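Cytoplasmic protein (Cryptococcus neoformans var. grubii serotype A, PDB 7LPO) probably hydrolyses steryl beta-glucosides, as a fungal sterylglucosidase of glycoside hydrolase family 5. Local coordinates at residues Ile493-Ile497 with Asp554-Asn558; Phe682-Lys688 with Val714-Ala718. All coordinates share one frame; numbering follows the deposited sequence.

Contact 1 (Ile493-Ile497 with Asp554-Asn558); sequences IRKMI and DCSMN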
ATOM      1  N   ILE A 493     -14.300   6.160  19.202  1.00 14.42           N
ATOM      2  CA  ILE A 493     -13.820   5.967  17.839  1.00 14.41           C
ATOM      3  C   ILE A 493     -12.400   5.423  17.857  1.00 14.36           C
ATOM      4  O   ILE A 493     -12.077   4.460  17.154  1.00 15.26           O
ATOM      5  CB  ILE A 493     -13.913   7.279  17.041  1.00 17.43           C
ATOM      6  CG1 ILE A 493     -15.382   7.624  16.757  1.00 16.88           C
ATOM      7  CG2 ILE A 493     -13.131   7.163  15.736  1.00 15.72           C
ATOM      8  CD1 ILE A 493     -15.605   9.030  16.192  1.00 16.72           C
ATOM      9  N   ARG A 494     -11.537   6.016  18.682  1.00 18.02           N
ATOM     10  CA  ARG A 494     -10.150   5.569  18.762  1.00 18.47           C
ATOM     11  C   ARG A 494     -10.065   4.119  19.220  1.00 17.35           C
ATOM     12  O   ARG A 494      -9.314   3.318  18.648  1.00 17.85           O
ATOM     13  CB  ARG A 494      -9.373   6.480  19.710  1.00 18.53           C
ATOM     14  CG  ARG A 494      -9.118   7.860  19.131  1.00 17.83           C
ATOM     15  CD  ARG A 494      -8.699   8.854  20.190  1.00 18.42           C
ATOM     16  NE  ARG A 494      -7.416   8.514  20.798  1.00 18.89           N
ATOM     17  CZ  ARG A 494      -6.238   8.978  20.389  1.00 19.06           C
ATOM     18  NH1 ARG A 494      -6.160   9.813  19.352  1.00 19.80           N
ATOM     19  NH2 ARG A 494      -5.129   8.619  21.028  1.00 19.37           N
ATOM     20  N   LYS A 495     -10.827   3.766  20.256  1.00 19.14           N
ATOM     21  CA  LYS A 495     -10.792   2.398  20.762  1.00 22.14           C
ATOM     22  C   LYS A 495     -11.271   1.418  19.704  1.00 20.66           C
ATOM     23  O   LYS A 495     -10.738   0.309  19.581  1.00 20.73           O
ATOM     24  CB  LYS A 495     -11.650   2.293  22.020  1.00 29.01           C
ATOM     25  CG  LYS A 495     -11.616   0.932  22.698  1.00 37.03           C
ATOM     26  CD  LYS A 495     -12.397   0.965  24.014  1.00 42.49           C
ATOM     27  CE  LYS A 495     -12.411  -0.395  24.712  1.00 43.56           C
ATOM     28  NZ  LYS A 495     -13.795  -0.784  25.144  1.00 42.48           N
ATOM     29  N   MET A 496     -12.272   1.816  18.921  1.00 16.80           N
ATOM     30  CA  MET A 496     -12.805   0.938  17.890  1.00 15.54           C
ATOM     31  C   MET A 496     -11.777   0.688  16.792  1.00 18.43           C
ATOM     32  O   MET A 496     -11.580  -0.459  16.372  1.00 14.39           O
ATOM     33  CB  MET A 496     -14.085   1.551  17.324  1.00 17.09           C
ATOM     34  CG  MET A 496     -14.780   0.698  16.301  1.00 21.11           C
ATOM     35  SD  MET A 496     -14.244   1.167  14.662  1.00 31.19           S
ATOM     36  CE  MET A 496     -15.101   2.732  14.468  1.00 24.31           C
ATOM     37  N   ILE A 497     -11.086   1.742  16.341  1.00 14.64           N
ATOM     38  CA  ILE A 497     -10.096   1.571  15.284  1.00 15.48           C
ATOM     39  C   ILE A 497      -8.912   0.759  15.789  1.00 14.58           C
ATOM     40  O   ILE A 497      -8.376  -0.094  15.074  1.00 14.56           O
ATOM     41  CB  ILE A 497      -9.672   2.941  14.718  1.00 16.94           C
ATOM     42  CG1 ILE A 497     -10.920   3.637  14.184  1.00 21.83           C
ATOM     43  CG2 ILE A 497      -8.608   2.770  13.638  1.00 15.35           C
ATOM     44  CD1 ILE A 497     -10.676   4.701  13.166  1.00 28.12           C
ATOM     45  N   ASP A 554      -3.716  10.973  14.437  1.00 14.61           N
ATOM     46  CA  ASP A 554      -3.412  10.447  15.770  1.00 16.09           C
ATOM     47  C   ASP A 554      -4.282   9.246  16.124  1.00 16.67           C
ATOM     48  O   ASP A 554      -3.815   8.331  16.809  1.00 16.34           O
ATOM     49  CB  ASP A 554      -3.588  11.567  16.801  1.00 17.22           C
ATOM     50  CG  ASP A 554      -3.192  11.150  18.203  1.00 20.11           C
ATOM     51  OD1 ASP A 554      -2.130  10.522  18.378  1.00 21.97           O
ATOM     52  OD2 ASP A 554      -3.950  11.457  19.144  1.00 19.97           O
ATOM     53  N   CYS A 555      -5.535   9.222  15.665  1.00 15.37           N
ATOM     54  CA  CYS A 555      -6.380   8.046  15.865  1.00 18.02           C
ATOM     55  C   CYS A 555      -5.818   6.828  15.133  1.00 14.21           C
ATOM     56  O   CYS A 555      -5.723   5.731  15.700  1.00 14.19           O
ATOM     57  CB  CYS A 555      -7.801   8.343  15.394  1.00 16.38           C
ATOM     58  SG  CYS A 555      -8.871   6.897  15.388  1.00 20.66           S
ATOM     59  N   SER A 556      -5.416   7.004  13.874  1.00 14.20           N
ATOM     60  CA  SER A 556      -4.852   5.880  13.136  1.00 15.36           C
ATOM     61  C   SER A 556      -3.527   5.433  13.742  1.00 16.84           C
ATOM     62  O   SER A 556      -3.254   4.229  13.823  1.00 18.60           O
ATOM     63  CB  SER A 556      -4.670   6.250  11.664  1.00 14.19           C
ATOM     64  OG  SER A 556      -5.869   6.016  10.954  1.00 15.28           O
ATOM     65  N   MET A 557      -2.687   6.383  14.172  1.00 16.38           N
ATOM     66  CA  MET A 557      -1.410   6.012  14.778  1.00 15.00           C
ATOM     67  C   MET A 557      -1.608   5.371  16.155  1.00 14.24           C
ATOM     68  O   MET A 557      -0.920   4.406  16.507  1.00 14.22           O
ATOM     69  CB  MET A 557      -0.509   7.241  14.886  1.00 17.56           C
ATOM     70  CG  MET A 557       0.005   7.784  13.568  1.00 21.53           C
ATOM     71  SD  MET A 557       0.985   6.568  12.655  1.00 27.38           S
ATOM     72  CE  MET A 557      -0.208   6.044  11.426  1.00 24.00           C
ATOM     73  N   ASN A 558      -2.519   5.911  16.962  1.00 16.20           N
ATOM     74  CA  ASN A 558      -2.812   5.287  18.251  1.00 15.25           C
ATOM     75  C   ASN A 558      -3.294   3.856  18.070  1.00 15.45           C
ATOM     76  O   ASN A 558      -3.058   3.007  18.933  1.00 17.10           O
ATOM     77  CB  ASN A 558      -3.858   6.109  19.008  1.00 15.58           C
ATOM     78  CG  ASN A 558      -4.257   5.477  20.354  1.00 17.16           C
ATOM     79  OD1 ASN A 558      -3.463   5.430  21.290  1.00 18.47           O
ATOM     80  ND2 ASN A 558      -5.489   4.994  20.441  1.00 17.04           N
TER
HETATM   81  O   HOH W   1      -6.939   4.610  18.023  1.00 17.00           O
HETATM   82  O   HOH W   2      -2.133   8.859  20.361  1.00 18.97           O
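Two helices of the family 5 catalytic part, 490-512 and 547-559, pack here through Arg494 and Ile497 on one and Asp554, Cys555 and Asn558 on the other. The local axes approach to 8.8 Å and run in broadly the same direction, with a signed crossing angle of -42°. Cys555 lies between the helices: its SG, anti to the backbone N, sits 3.6 Å from Ile497 CD1, and the aliphatic CG of Arg494 lies 3.9 Å from the same sulfur. With small Cys555 at the crossing, the CA atoms of Arg494 and Cys555 come within 5.4 Å.

Beyond this apolar layer the Arg494 chain bends at chi3 and carries its guanidinium across to the second helix. NH1 donates to Asp554 OD2 at 2.8 Å in a salt bridge whose N-H...O angle of 149° is moderately bent; the nitrogen stands above the carboxylate plane. The other carboxylate oxygen, OD1, is salt-bridged to Arg667, so Asp554 is shared by two arginines. A water joins OD1 to Arg494 NH2. In the TIM-barrel fold of this family helices surround the strands, and Met557, on the same helix as Asp554, reaches strands 518-522 and 567-570.

Asn558 CB lies over one face of the guanidinium, and its amide plane is only 22° from that of the arginine. Asn558 CG is 3.3 Å from Arg494 NH2. A second water donates to Arg494 O and Cys555 O and accepts from Asn558 ND2, at 2.8 Å from that nitrogen, tying both backbones to one side chain.

Contact 2 (Phe682-Lys688 with Val714-Ala718); sequences FDITSTK and VHYAA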
ATOM      1  N   PHE A 682       0.317   6.992  24.149  1.00 17.09           N
ATOM      2  CA  PHE A 682       0.879   8.317  23.947  1.00 15.74           C
ATOM      3  C   PHE A 682      -0.265   9.302  23.806  1.00 16.66           C
ATOM      4  O   PHE A 682      -1.206   9.056  23.046  1.00 17.67           O
ATOM      5  CB  PHE A 682       1.772   8.362  22.707  1.00 14.79           C
ATOM      6  CG  PHE A 682       2.241   9.744  22.352  1.00 16.61           C
ATOM      7  CD1 PHE A 682       3.096  10.434  23.191  1.00 17.19           C
ATOM      8  CD2 PHE A 682       1.826  10.349  21.183  1.00 17.40           C
ATOM      9  CE1 PHE A 682       3.541  11.697  22.868  1.00 19.17           C
ATOM     10  CE2 PHE A 682       2.263  11.615  20.852  1.00 20.18           C
ATOM     11  CZ  PHE A 682       3.119  12.292  21.696  1.00 21.22           C
ATOM     12  N   ASP A 683      -0.169  10.415  24.526  1.00 16.62           N
ATOM     13  CA  ASP A 683      -1.169  11.471  24.511  1.00 16.63           C
ATOM     14  C   ASP A 683      -0.503  12.768  24.066  1.00 15.84           C
ATOM     15  O   ASP A 683       0.399  13.274  24.741  1.00 16.05           O
ATOM     16  CB  ASP A 683      -1.806  11.618  25.889  1.00 19.48           C
ATOM     17  CG  ASP A 683      -2.847  12.708  25.934  1.00 23.60           C
ATOM     18  OD1 ASP A 683      -3.865  12.590  25.212  1.00 26.54           O
ATOM     19  OD2 ASP A 683      -2.645  13.675  26.695  1.00 22.89           O
ATOM     20  N   ILE A 684      -0.965  13.315  22.943  1.00 15.61           N
ATOM     21  CA  ILE A 684      -0.339  14.515  22.392  1.00 16.68           C
ATOM     22  C   ILE A 684      -0.470  15.688  23.359  1.00 18.09           C
ATOM     23  O   ILE A 684       0.491  16.426  23.597  1.00 17.19           O
ATOM     24  CB  ILE A 684      -0.949  14.866  21.024  1.00 16.34           C
ATOM     25  CG1 ILE A 684      -0.504  13.873  19.955  1.00 19.72           C
ATOM     26  CG2 ILE A 684      -0.547  16.289  20.636  1.00 14.57           C
ATOM     27  CD1 ILE A 684      -1.281  14.019  18.630  1.00 21.73           C
ATOM     28  N   THR A 685      -1.667  15.894  23.912  1.00 24.11           N
ATOM     29  CA  THR A 685      -1.926  17.112  24.676  1.00 26.06           C
ATOM     30  C   THR A 685      -1.046  17.189  25.922  1.00 24.32           C
ATOM     31  O   THR A 685      -0.444  18.230  26.209  1.00 24.64           O
ATOM     32  CB  THR A 685      -3.408  17.180  25.049  1.00 31.17           C
ATOM     33  OG1 THR A 685      -4.202  17.041  23.867  1.00 34.78           O
ATOM     34  CG2 THR A 685      -3.741  18.508  25.721  1.00 31.15           C
ATOM     35  N   SER A 686      -0.957  16.101  26.679  1.00 21.58           N
ATOM     36  CA  SER A 686      -0.132  16.097  27.883  1.00 22.62           C
ATOM     37  C   SER A 686       1.327  15.748  27.614  1.00 23.58           C
ATOM     38  O   SER A 686       2.186  16.047  28.454  1.00 23.05           O
ATOM     39  CB  SER A 686      -0.691  15.102  28.901  1.00 24.50           C
ATOM     40  OG  SER A 686      -0.565  13.767  28.424  1.00 25.20           O
ATOM     41  N   THR A 687       1.620  15.136  26.468  1.00 21.75           N
ATOM     42  CA  THR A 687       2.913  14.564  26.100  1.00 21.10           C
ATOM     43  C   THR A 687       3.199  13.276  26.854  1.00 18.33           C
ATOM     44  O   THR A 687       4.264  12.684  26.652  1.00 17.87           O
ATOM     45  CB  THR A 687       4.097  15.521  26.318  1.00 21.44           C
ATOM     46  OG1 THR A 687       4.442  15.571  27.709  1.00 19.64           O
ATOM     47  CG2 THR A 687       3.756  16.918  25.824  1.00 23.36           C
ATOM     48  N   LYS A 688       2.270  12.797  27.678  1.00 18.21           N
ATOM     49  CA  LYS A 688       2.521  11.624  28.500  1.00 19.10           C
ATOM     50  C   LYS A 688       2.685  10.382  27.640  1.00 19.53           C
ATOM     51  O   LYS A 688       1.870  10.110  26.753  1.00 21.39           O
ATOM     52  CB  LYS A 688       1.382  11.433  29.496  1.00 19.35           C
ATOM     53  CG  LYS A 688       1.436  12.444  30.641  1.00 21.23           C
ATOM     54  CD  LYS A 688       0.150  12.466  31.435  1.00 25.81           C
ATOM     55  CE  LYS A 688       0.414  12.863  32.878  1.00 33.02           C
ATOM     56  NZ  LYS A 688      -0.851  12.814  33.684  1.00 38.97           N
ATOM     57  N   VAL A 714       9.998  16.897  18.566  1.00 17.97           N
ATOM     58  CA  VAL A 714       8.703  17.467  18.202  1.00 17.04           C
ATOM     59  C   VAL A 714       7.802  17.614  19.419  1.00 17.14           C
ATOM     60  O   VAL A 714       7.027  18.573  19.519  1.00 18.15           O
ATOM     61  CB  VAL A 714       8.043  16.597  17.113  1.00 17.63           C
ATOM     62  CG1 VAL A 714       6.553  16.780  17.114  1.00 18.07           C
ATOM     63  CG2 VAL A 714       8.628  16.907  15.759  1.00 18.25           C
ATOM     64  N   HIS A 715       7.869  16.660  20.354  1.00 17.38           N
ATOM     65  CA  HIS A 715       7.028  16.686  21.542  1.00 19.08           C
ATOM     66  C   HIS A 715       7.769  17.014  22.829  1.00 22.40           C
ATOM     67  O   HIS A 715       7.133  17.472  23.787  1.00 26.15           O
ATOM     68  CB  HIS A 715       6.341  15.326  21.749  1.00 17.84           C
ATOM     69  CG  HIS A 715       5.328  14.996  20.704  1.00 17.70           C
ATOM     70  ND1 HIS A 715       4.076  15.570  20.677  1.00 17.38           N
ATOM     71  CD2 HIS A 715       5.390  14.170  19.634  1.00 17.37           C
ATOM     72  CE1 HIS A 715       3.403  15.102  19.642  1.00 17.77           C
ATOM     73  NE2 HIS A 715       4.180  14.253  18.991  1.00 18.46           N
ATOM     74  N   TYR A 716       9.072  16.764  22.895  1.00 19.14           N
ATOM     75  CA  TYR A 716       9.788  16.747  24.161  1.00 17.00           C
ATOM     76  C   TYR A 716      10.969  17.711  24.208  1.00 16.25           C
ATOM     77  O   TYR A 716      11.680  17.751  25.218  1.00 16.47           O
ATOM     78  CB  TYR A 716      10.267  15.320  24.457  1.00 16.03           C
ATOM     79  CG  TYR A 716       9.142  14.315  24.650  1.00 17.28           C
ATOM     80  CD1 TYR A 716       8.288  14.400  25.742  1.00 17.46           C
ATOM     81  CD2 TYR A 716       8.938  13.288  23.746  1.00 17.93           C
ATOM     82  CE1 TYR A 716       7.262  13.489  25.925  1.00 18.35           C
ATOM     83  CE2 TYR A 716       7.918  12.361  23.927  1.00 19.37           C
ATOM     84  CZ  TYR A 716       7.080  12.471  25.015  1.00 19.13           C
ATOM     85  OH  TYR A 716       6.064  11.564  25.196  1.00 20.62           O
ATOM     86  N   ALA A 717      11.198  18.494  23.162  1.00 17.05           N
ATOM     87  CA  ALA A 717      12.302  19.439  23.191  1.00 19.23           C
ATOM     88  C   ALA A 717      12.052  20.530  24.230  1.00 19.30           C
ATOM     89  O   ALA A 717      10.908  20.873  24.551  1.00 18.55           O
ATOM     90  CB  ALA A 717      12.499  20.072  21.813  1.00 21.35           C
ATOM     91  N   ALA A 718      13.144  21.075  24.766  1.00 22.91           N
ATOM     92  CA  ALA A 718      13.028  22.232  25.645  1.00 26.56           C
ATOM     93  C   ALA A 718      12.398  23.408  24.911  1.00 27.19           C
ATOM     94  O   ALA A 718      11.500  24.074  25.438  1.00 28.12           O
ATOM     95  CB  ALA A 718      14.402  22.618  26.191  1.00 28.29           C
TER
HETATM   96  O   HOH W   3       2.683  17.476  22.234  1.00 20.14           O
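Tyr716 OH donates to the backbone oxygen of Thr687 at 2.6 Å, with a C=O...O angle of 155° and the donor tilted 20° from the carbonyl plane. The same hydroxyl lies near the plane of the Phe682 ring, at its edge, 3.4 Å from CE1.

The neighbouring CZ of Phe682 points into the face of His715 in a T-shaped (edge-to-face) stack: CZ stands 3.4 Å above the imidazole plane, over its centre, and the planes meet at 76°. Val714 CG1 lies against the opposite face, toward the rim. His715 ND1 shares a water with Ile684 O, while NE2 makes weak hydrogen bonds to Ala663 O and Cys666 O.

Within the family's C-terminal domain, 682-688 forms the turn between antiparallel strands 676-682 and 689-696, and the tyrosine and histidine come from the end of the short helix 713-716. Asp683 OD2 accepts from Ser686 N, an Asx motif, and also from Ser686 OG, the latter through its anti lone pair. Ser686 OG in turn accepts from Lys688 N, an ST turn. Thr687 follows with positive phi, and its CB packs 3.8 Å from Tyr716 CE1.

Both segments of contact 1 precede those of contact 2 in the sequence, and the two centres lie 18 Å apart on the same side of the molecule's centre. The first joins helices 490-512 and 547-559; the second joins the 682-688 turn of a four-stranded antiparallel sheet to helix 713-716 in the C-terminal domain. They meet where Ile684 CD1 packs 3.5 Å from Asp554 CG. Ile684 also touches Gln550 on helix 547-559. Helix 547-559 is therefore the common element, packed against helix 490-512 and also against the beta domain, consistent with a joint between the two domains.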